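Local coordinates for protein mannose-6-phosphate isomerase (Helicobacter pylori, PDB 2QH5) that probably transfers GMP from GTP onto mannose 1-phosphate to make GDP-mannose, this chain being the N-terminal nucleotidyltransferase part of a longer enzyme, at residues Ser157-Val163 and Lys256-Val260. Sequence-based numbering, arbitrary orientation. Where two conformers were deposited one is given.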
ATOM      1  N   SER A 157      17.062  -3.521  10.129  1.00 55.06           N
ATOM      2  CA  SER A 157      17.960  -3.791   9.020  0.50 58.03           C
ATOM      3  C   SER A 157      19.334  -3.197   9.310  1.00 58.91           C
ATOM      4  O   SER A 157      19.513  -1.975   9.295  1.00 60.01           O
ATOM      5  CB  SER A 157      17.394  -3.262   7.702  0.50 55.65           C
ATOM      6  OG  SER A 157      18.073  -2.097   7.298  0.50 57.66           O
ATOM      7  N   PRO A 158      20.315  -4.072   9.603  1.00 63.98           N
ATOM      8  CA  PRO A 158      21.665  -3.585   9.878  1.00 67.07           C
ATOM      9  C   PRO A 158      22.307  -2.956   8.638  1.00 67.49           C
ATOM     10  O   PRO A 158      22.929  -1.899   8.740  1.00 69.94           O
ATOM     11  CB  PRO A 158      22.417  -4.855  10.303  1.00 69.66           C
ATOM     12  CG  PRO A 158      21.645  -5.994   9.687  1.00 65.82           C
ATOM     13  CD  PRO A 158      20.221  -5.545   9.701  1.00 66.68           C
ATOM     14  N   ASN A 159      22.111  -3.588   7.481  1.00 67.76           N
ATOM     15  CA  ASN A 159      22.782  -3.196   6.246  1.00 67.35           C
ATOM     16  C   ASN A 159      21.914  -2.416   5.251  1.00 68.20           C
ATOM     17  O   ASN A 159      22.339  -2.167   4.120  1.00 65.57           O
ATOM     18  CB  ASN A 159      23.376  -4.435   5.565  1.00 67.01           C
ATOM     19  CG  ASN A 159      22.321  -5.465   5.190  1.00 68.67           C
ATOM     20  OD1 ASN A 159      21.312  -5.139   4.565  1.00 70.84           O
ATOM     21  ND2 ASN A 159      22.560  -6.723   5.557  1.00 56.06           N
ATOM     22  N   GLY A 160      20.698  -2.059   5.665  1.00 66.60           N
ATOM     23  CA  GLY A 160      19.780  -1.285   4.826  1.00 59.31           C
ATOM     24  C   GLY A 160      19.135  -2.034   3.671  1.00 56.82           C
ATOM     25  O   GLY A 160      18.587  -1.409   2.753  1.00 56.92           O
ATOM     26  N   LEU A 161      19.197  -3.365   3.707  1.00 53.48           N
ATOM     27  CA  LEU A 161      18.677  -4.196   2.614  1.00 53.69           C
ATOM     28  C   LEU A 161      18.047  -5.505   3.103  1.00 56.69           C
ATOM     29  O   LEU A 161      16.939  -5.861   2.711  1.00 59.99           O
ATOM     30  CB  LEU A 161      19.784  -4.509   1.606  1.00 49.32           C
ATOM     31  CG  LEU A 161      19.418  -5.507   0.504  1.00 52.44           C
ATOM     32  CD1 LEU A 161      18.599  -4.829  -0.579  1.00 54.54           C
ATOM     33  CD2 LEU A 161      20.663  -6.130  -0.091  1.00 52.02           C
ATOM     34  N   ASP A 162      18.771  -6.241   3.930  1.00 59.03           N
ATOM     35  CA  ASP A 162      18.217  -7.436   4.539  1.00 61.01           C
ATOM     36  C   ASP A 162      17.537  -7.012   5.818  1.00 61.24           C
ATOM     37  O   ASP A 162      18.077  -6.190   6.560  1.00 63.97           O
ATOM     38  CB  ASP A 162      19.319  -8.439   4.862  1.00 60.40           C
ATOM     39  CG  ASP A 162      19.990  -8.979   3.627  1.00 65.15           C
ATOM     40  OD1 ASP A 162      19.323  -9.681   2.833  1.00 62.52           O
ATOM     41  OD2 ASP A 162      21.193  -8.708   3.464  1.00 62.89           O
ATOM     42  N   VAL A 163      16.353  -7.560   6.074  1.00 62.78           N
ATOM     43  CA  VAL A 163      15.642  -7.246   7.311  1.00 63.47           C
ATOM     44  C   VAL A 163      15.733  -8.428   8.276  1.00 61.33           C
ATOM     45  O   VAL A 163      15.399  -9.561   7.923  1.00 63.87           O
ATOM     46  CB  VAL A 163      14.170  -6.715   7.081  1.00 62.74           C
ATOM     47  CG1 VAL A 163      14.028  -6.056   5.717  1.00 58.14           C
ATOM     48  CG2 VAL A 163      13.114  -7.793   7.282  1.00 67.03           C
ATOM     49  N   LYS A 256      10.713 -13.523   2.925  1.00 58.22           N
ATOM     50  CA  LYS A 256      11.082 -12.949   1.631  1.00 49.82           C
ATOM     51  C   LYS A 256      11.052 -11.423   1.571  1.00 51.21           C
ATOM     52  O   LYS A 256      10.682 -10.848   0.550  1.00 56.85           O
ATOM     53  CB  LYS A 256      10.195 -13.538   0.544  1.00 50.99           C
ATOM     54  CG  LYS A 256      10.297 -15.038   0.483  1.00 55.74           C
ATOM     55  CD  LYS A 256       9.570 -15.639  -0.691  1.00 60.88           C
ATOM     56  CE  LYS A 256       9.830 -17.141  -0.716  1.00 65.15           C
ATOM     57  NZ  LYS A 256       8.907 -17.869  -1.615  1.00 67.67           N
ATOM     58  N   ILE A 257      11.490 -10.777   2.647  1.00 51.53           N
ATOM     59  CA  ILE A 257      11.414  -9.323   2.780  1.00 55.42           C
ATOM     60  C   ILE A 257      12.757  -8.601   2.599  1.00 57.17           C
ATOM     61  O   ILE A 257      13.723  -8.884   3.313  1.00 59.48           O
ATOM     62  CB  ILE A 257      10.806  -8.940   4.153  1.00 57.82           C
ATOM     63  CG1 ILE A 257       9.416  -9.558   4.292  1.00 60.01           C
ATOM     64  CG2 ILE A 257      10.742  -7.410   4.348  1.00 55.35           C
ATOM     65  CD1 ILE A 257       8.866  -9.498   5.691  1.00 68.93           C
ATOM     66  N   LYS A 258      12.801  -7.662   1.651  1.00 55.78           N
ATOM     67  CA  LYS A 258      13.933  -6.739   1.523  1.00 54.61           C
ATOM     68  C   LYS A 258      13.509  -5.289   1.759  1.00 54.35           C
ATOM     69  O   LYS A 258      12.329  -4.966   1.712  1.00 57.85           O
ATOM     70  CB  LYS A 258      14.611  -6.885   0.157  1.00 56.60           C
ATOM     71  CG  LYS A 258      15.256  -8.253  -0.089  1.00 56.21           C
ATOM     72  CD  LYS A 258      16.484  -8.477   0.779  1.00 55.06           C
ATOM     73  CE  LYS A 258      17.224  -9.738   0.366  1.00 59.41           C
ATOM     74  NZ  LYS A 258      16.769 -10.928   1.118  1.00 64.02           N
ATOM     75  N   MET A 259      14.472  -4.415   2.014  1.00 54.99           N
ATOM     76  CA  MET A 259      14.168  -3.023   2.309  1.00 55.80           C
ATOM     77  C   MET A 259      14.877  -2.102   1.318  1.00 62.66           C
ATOM     78  O   MET A 259      15.923  -2.454   0.774  1.00 67.97           O
ATOM     79  CB  MET A 259      14.601  -2.687   3.737  1.00 54.45           C
ATOM     80  CG  MET A 259      13.912  -1.475   4.338  1.00 57.80           C
ATOM     81  SD  MET A 259      14.698  -0.906   5.853  1.00 53.89           S
ATOM     82  CE  MET A 259      15.961   0.131   5.132  1.00 67.37           C
ATOM     83  N   VAL A 260      14.280  -0.939   1.065  1.00 64.92           N
ATOM     84  CA  VAL A 260      14.916   0.145   0.309  1.00 65.10           C
ATOM     85  C   VAL A 260      14.727   1.428   1.122  1.00 70.08           C
ATOM     86  O   VAL A 260      13.629   1.699   1.587  1.00 72.84           O
ATOM     87  CB  VAL A 260      14.298   0.308  -1.107  1.00 61.43           C
ATOM     88  CG1 VAL A 260      15.023   1.388  -1.899  1.00 60.91           C
ATOM     89  CG2 VAL A 260      14.342  -1.000  -1.872  1.00 53.76           C
TER
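M259 N donates a hydrogen bond to L161 O at 2.9 Å, from a direction tilted 25° out of the carbonyl plane. The same oxygen has the aliphatic part of K258 against it, with K258 CD 3.3 Å from L161 O. Lysine suits this position because its methylenes pass the loop backbone while its charge goes on to an acid: bends at chi2 and chi4 carry K258 NZ to within 3.3 Å of D162 OD1, a salt bridge between side chains lying alongside each other. V163 supplies the apolar part. Both of its methyls abut I257 CG2, V163 CG2 at 3.8 Å, and V163 CG1 also reaches M259 CB. The long, flexible M259 starts out extended, with CG anti to the backbone N, until a bend at chi3 (85°) lays M259 CE 3.8 Å from S157 OG.

Behind these contacts, N159 shapes the turn as an Asx motif: N159 OD1 accepts from D162 N at 2.8 Å, in the carbonyl plane. N159 ND2 also binds D162 OD2, steadying the carboxylate that faces K258. G160 has positive phi (73°), which glycine, lacking a side chain, adopts readily.

Within the GT-A-type nucleotidyltransferase domain, the loop joins antiparallel strands 153-156 and 165-168 and meets strand 257-261 of the mixed sheet, whose other edge pairs in parallel with strand 138-144. Y185 of strand 184-194 touches both S157 and M259, while V260 packs on helix 119-134.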